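Local coordinates for protein EmGH1 (Erythrobacter marinus, PDB 5Z87) that probably hydrolyses beta-glucosidic bonds, as a beta-glucosidase of glycoside hydrolase family 3, at residues T141-Q145 against L449-P454; V458-A462 against E605-H609. All coordinates share one frame; numbering follows the deposited sequence.

Contact 1 of 2, residues T141-Q145 against L449-P454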
loop_
_atom_site.group_PDB
_atom_site.type_symbol
_atom_site.label_atom_id
_atom_site.label_comp_id
_atom_site.label_asym_id
_atom_site.label_seq_id
_atom_site.Cartn_x
_atom_site.Cartn_y
_atom_site.Cartn_z
ATOM N N THR A 141 3.916 29.154 -23.759
ATOM C CA THR A 141 2.509 28.955 -23.410
ATOM C C THR A 141 2.349 27.854 -22.361
ATOM O O THR A 141 2.788 26.718 -22.568
ATOM C CB THR A 141 1.700 28.600 -24.651
ATOM O OG1 THR A 141 2.134 29.403 -25.750
ATOM C CG2 THR A 141 0.205 28.825 -24.406
ATOM N N GLN A 142 1.683 28.184 -21.253
ATOM C CA GLN A 142 1.469 27.263 -20.136
ATOM C C GLN A 142 0.041 26.730 -20.185
ATOM O O GLN A 142 -0.899 27.400 -19.749
ATOM C CB GLN A 142 1.749 27.963 -18.814
ATOM C CG GLN A 142 3.208 28.292 -18.641
ATOM C CD GLN A 142 4.093 27.108 -18.991
ATOM O OE1 GLN A 142 4.178 26.146 -18.229
ATOM N NE2 GLN A 142 4.762 27.175 -20.145
ATOM N N PHE A 143 -0.117 25.523 -20.707
ATOM C CA PHE A 143 -1.419 24.881 -20.770
ATOM C C PHE A 143 -1.842 24.376 -19.385
ATOM O O PHE A 143 -1.078 24.447 -18.412
ATOM C CB PHE A 143 -1.350 23.782 -21.819
ATOM C CG PHE A 143 -1.075 24.301 -23.197
ATOM C CD1 PHE A 143 -2.112 24.786 -23.987
ATOM C CD2 PHE A 143 0.220 24.330 -23.701
ATOM C CE1 PHE A 143 -1.863 25.282 -25.269
ATOM C CE2 PHE A 143 0.479 24.817 -24.982
ATOM C CZ PHE A 143 -0.559 25.292 -25.766
ATOM N N PRO A 144 -3.087 23.905 -19.227
ATOM C CA PRO A 144 -3.464 23.324 -17.932
ATOM C C PRO A 144 -2.558 22.138 -17.617
ATOM O O PRO A 144 -2.063 21.452 -18.513
ATOM C CB PRO A 144 -4.920 22.888 -18.137
ATOM C CG PRO A 144 -5.419 23.718 -19.274
ATOM C CD PRO A 144 -4.226 23.916 -20.165
ATOM N N GLN A 145 -2.327 21.919 -16.330
ATOM C CA GLN A 145 -1.501 20.808 -15.883
ATOM C C GLN A 145 -2.045 19.482 -16.425
ATOM O O GLN A 145 -3.194 19.381 -16.864
ATOM C CB GLN A 145 -1.426 20.808 -14.355
ATOM C CG GLN A 145 -0.502 19.765 -13.730
ATOM C CD GLN A 145 0.932 19.851 -14.245
ATOM O OE1 GLN A 145 1.218 19.539 -15.407
ATOM N NE2 GLN A 145 1.841 20.247 -13.369
ATOM N N LEU A 449 0.122 27.329 -11.922
ATOM C CA LEU A 449 0.325 26.556 -13.131
ATOM C C LEU A 449 0.829 25.145 -12.864
ATOM O O LEU A 449 0.711 24.288 -13.745
ATOM C CB LEU A 449 1.310 27.286 -14.052
ATOM C CG LEU A 449 0.870 28.687 -14.463
ATOM C CD1 LEU A 449 2.039 29.404 -15.123
ATOM C CD2 LEU A 449 -0.345 28.631 -15.384
ATOM N N GLY A 450 1.365 24.878 -11.681
ATOM C CA GLY A 450 1.795 23.542 -11.330
ATOM C C GLY A 450 3.282 23.348 -11.528
ATOM O O GLY A 450 4.001 24.211 -12.047
ATOM N N GLY A 451 3.743 22.172 -11.096
ATOM C CA GLY A 451 5.130 21.811 -11.294
ATOM C C GLY A 451 5.518 21.851 -12.760
ATOM O O GLY A 451 4.681 21.778 -13.664
ATOM N N TYR A 452 6.815 22.019 -12.991
ATOM C CA TYR A 452 7.360 21.995 -14.345
ATOM C C TYR A 452 6.812 23.155 -15.185
ATOM O O TYR A 452 6.442 22.990 -16.345
ATOM C CB TYR A 452 7.114 20.622 -14.989
ATOM C CG TYR A 452 8.107 19.622 -14.429
ATOM C CD1 TYR A 452 7.836 18.898 -13.269
ATOM C CD2 TYR A 452 9.349 19.463 -15.020
ATOM C CE1 TYR A 452 8.776 18.024 -12.745
ATOM C CE2 TYR A 452 10.282 18.597 -14.513
ATOM C CZ TYR A 452 10.002 17.884 -13.379
ATOM O OH TYR A 452 10.973 17.052 -12.892
ATOM N N SER A 453 6.764 24.343 -14.582
ATOM C CA SER A 453 6.328 25.585 -15.202
ATOM C C SER A 453 7.404 26.648 -15.027
ATOM O O SER A 453 8.136 26.638 -14.031
ATOM C CB SER A 453 5.010 26.101 -14.591
ATOM O OG SER A 453 3.993 25.118 -14.603
ATOM N N PRO A 454 7.514 27.583 -15.974
ATOM C CA PRO A 454 8.507 28.662 -15.839
ATOM C C PRO A 454 8.127 29.640 -14.735
ATOM O O PRO A 454 6.971 30.057 -14.619
ATOM C CB PRO A 454 8.482 29.350 -17.213
ATOM C CG PRO A 454 7.443 28.648 -18.036
ATOM C CD PRO A 454 6.628 27.784 -17.123
HETATM O O HOH W 1 -1.237 24.867 -15.537
#
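The carbonyl oxygen of G451 takes two N-H donors: Q145 NE2 reaches it at 3.2 Å and H133 NE2 is the second. The Q145 bond is bent (142° at the hydrogen), its donor tilted out of the carbonyl plane. CG of Q145 stands anti to the backbone N (chi1 -175°) and the chain then bends at chi2, carrying the amide to G451; E194 OE1 accepts from both Q145 NE2 and G451 N, so it bridges the two segments a second time. Q142 makes the apolar half of the contact. Its CG lies 3.9 Å from L449 CD1, the two side chains crossing at about a right angle, while P454 comes from the opposite direction and puts its CD 3.1 Å from Q142 OE1. That buried oxygen has no polar partner in the model, whereas NE2 is hydrogen-bonded to L135 O and A140 O. One water donates to F143 O (2.9 Å) and L449 O (2.7 Å). Y452, its OH hydrogen-bonded to E541 OE1, lines the dithiothreitol pocket beside this buried contact of the family 3 TIM-barrel and C-terminal domains. Here the loop between strand 126-129 and helix 146-150 meets that between strand 436-440 and helix 462-473, while F143 packs on helices 155-171 and 403-416.

Contact 2 of 2, residues V458-A462 against E605-H609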
loop_
_atom_site.group_PDB
_atom_site.type_symbol
_atom_site.label_atom_id
_atom_site.label_comp_id
_atom_site.label_asym_id
_atom_site.label_seq_id
_atom_site.Cartn_x
_atom_site.Cartn_y
_atom_site.Cartn_z
ATOM N N VAL A 458 3.150 33.164 -15.230
ATOM C CA VAL A 458 2.519 34.202 -16.033
ATOM C C VAL A 458 1.165 33.675 -16.484
ATOM O O VAL A 458 1.100 32.668 -17.199
ATOM C CB VAL A 458 3.378 34.579 -17.257
ATOM C CG1 VAL A 458 2.672 35.624 -18.111
ATOM C CG2 VAL A 458 4.757 35.081 -16.826
ATOM N N GLY A 459 0.092 34.349 -16.088
ATOM C CA GLY A 459 -1.225 33.926 -16.529
ATOM C C GLY A 459 -2.319 34.739 -15.879
ATOM O O GLY A 459 -2.065 35.750 -15.218
ATOM N N VAL A 460 -3.551 34.281 -16.081
ATOM C CA VAL A 460 -4.743 34.991 -15.627
ATOM C C VAL A 460 -5.282 34.283 -14.391
ATOM O O VAL A 460 -5.859 33.196 -14.491
ATOM C CB VAL A 460 -5.808 35.068 -16.729
ATOM C CG1 VAL A 460 -7.070 35.687 -16.186
ATOM C CG2 VAL A 460 -5.287 35.877 -17.912
ATOM N N SER A 461 -5.119 34.908 -13.226
ATOM C CA SER A 461 -5.606 34.333 -11.982
ATOM C C SER A 461 -7.136 34.317 -11.959
ATOM O O SER A 461 -7.811 34.937 -12.789
ATOM C CB SER A 461 -5.090 35.123 -10.777
ATOM O OG SER A 461 -5.718 36.397 -10.701
ATOM N N ALA A 462 -7.686 33.598 -10.974
ATOM C CA ALA A 462 -9.135 33.574 -10.796
ATOM C C ALA A 462 -9.674 34.981 -10.556
ATOM O O ALA A 462 -10.657 35.396 -11.181
ATOM C CB ALA A 462 -9.506 32.636 -9.640
ATOM N N GLU A 605 -2.691 29.019 -18.106
ATOM C CA GLU A 605 -2.446 30.453 -18.030
ATOM C C GLU A 605 -3.674 31.280 -18.393
ATOM O O GLU A 605 -3.761 32.445 -17.997
ATOM C CB GLU A 605 -1.251 30.831 -18.908
ATOM C CG GLU A 605 -1.442 30.557 -20.380
ATOM C CD GLU A 605 -0.473 31.356 -21.234
ATOM O OE1 GLU A 605 0.747 31.058 -21.207
ATOM O OE2 GLU A 605 -0.933 32.299 -21.915
ATOM N N GLN A 606 -4.629 30.702 -19.109
ATOM C CA GLN A 606 -5.912 31.336 -19.367
ATOM C C GLN A 606 -6.997 30.867 -18.393
ATOM O O GLN A 606 -8.184 31.095 -18.642
ATOM C CB GLN A 606 -6.342 31.072 -20.814
ATOM C CG GLN A 606 -5.415 31.709 -21.851
ATOM C CD GLN A 606 -5.196 33.210 -21.623
ATOM O OE1 GLN A 606 -6.153 33.979 -21.548
ATOM N NE2 GLN A 606 -3.929 33.625 -21.508
ATOM N N GLY A 607 -6.611 30.241 -17.279
ATOM C CA GLY A 607 -7.595 29.574 -16.437
ATOM C C GLY A 607 -8.597 30.524 -15.805
ATOM O O GLY A 607 -9.783 30.200 -15.691
ATOM N N GLY A 608 -8.139 31.704 -15.388
ATOM C CA GLY A 608 -9.032 32.662 -14.757
ATOM C C GLY A 608 -10.222 33.019 -15.626
ATOM O O GLY A 608 -11.337 33.186 -15.124
ATOM N N HIS A 609 -10.007 33.126 -16.941
ATOM C CA HIS A 609 -11.118 33.418 -17.846
ATOM C C HIS A 609 -12.056 32.225 -17.972
ATOM O O HIS A 609 -13.283 32.391 -18.017
ATOM C CB HIS A 609 -10.594 33.825 -19.232
ATOM C CG HIS A 609 -9.788 35.091 -19.235
ATOM N ND1 HIS A 609 -10.265 36.280 -18.722
ATOM C CD2 HIS A 609 -8.548 35.359 -19.709
ATOM C CE1 HIS A 609 -9.345 37.218 -18.863
ATOM N NE2 HIS A 609 -8.294 36.686 -19.461
#
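V460 sets its CG1 anti to the backbone N (chi1 175°), and H609 carries its ring beside its own backbone N (chi1 -63°); together these torsions bring the isopropyl group against the imidazole. CG1 sits 3.7 Å from the ring centroid of H609 and 14° off the ring normal, a CH-pi contact over one face. CG2 lies near the rim, 3.5 Å from H609 NE2, and Q606 OE1 stands in plane at the ring's edge. With an alanine here in place of H609, V460 CG1 would probably lose its CH-pi partner and a gap would probably open beside CG2. The backbone of V460 is held on both polar atoms: its N donates to E605 O at 2.7 Å, and its O accepts from G608 N at 2.9 Å. Glycine is called for at both close approaches, since a beta carbon on G459 would run into E605 CA and one on G608 into the carbonyl oxygens of V460 and S461: G459 CA is 3.3 Å from E605 O, and G608 CA makes a 3.2 Å CA-H...O contact with S461 O. E605 CB rests 3.4 Å from V458 O, its carboxylate forming a salt bridge with R401 and accepting from Q142 N. S461 OG caps helix 462-473 by accepting from E464 N; within the family 3 C-terminal domain the contact joins the loop leading into that helix to the start of helix 607-615. The chemistry implies a joint of backbone bonds and one aliphatic-aromatic contact, with no charge pair across it; V460 O serves a first-turn N-H of helix 607-615, where acceptors within the helix are lacking.

In the fold
From the N terminus, the chain leaves strand 126-129 of the N-terminal TIM-barrel domain, passes 141-145, and after 303 residues returns at 449-454, where contact 1 closes its loop across the two family 3 domains. Contact 2 opens only afterwards, at 458-462, and closes at 605-609, so the two loops stand in series, neither nesting nor crossing. Contact 2 stays within the C-terminal domain, joining the segments that follow strands 436-440 and 596-601 of its mixed sheet. The centres of the two contacts lie about 11 Å apart, and the contacts touch: Q142 O lies 2.9 Å from E605 N, a probable hydrogen bond, and L449 CD2 packs 3.6 Å from E605 N.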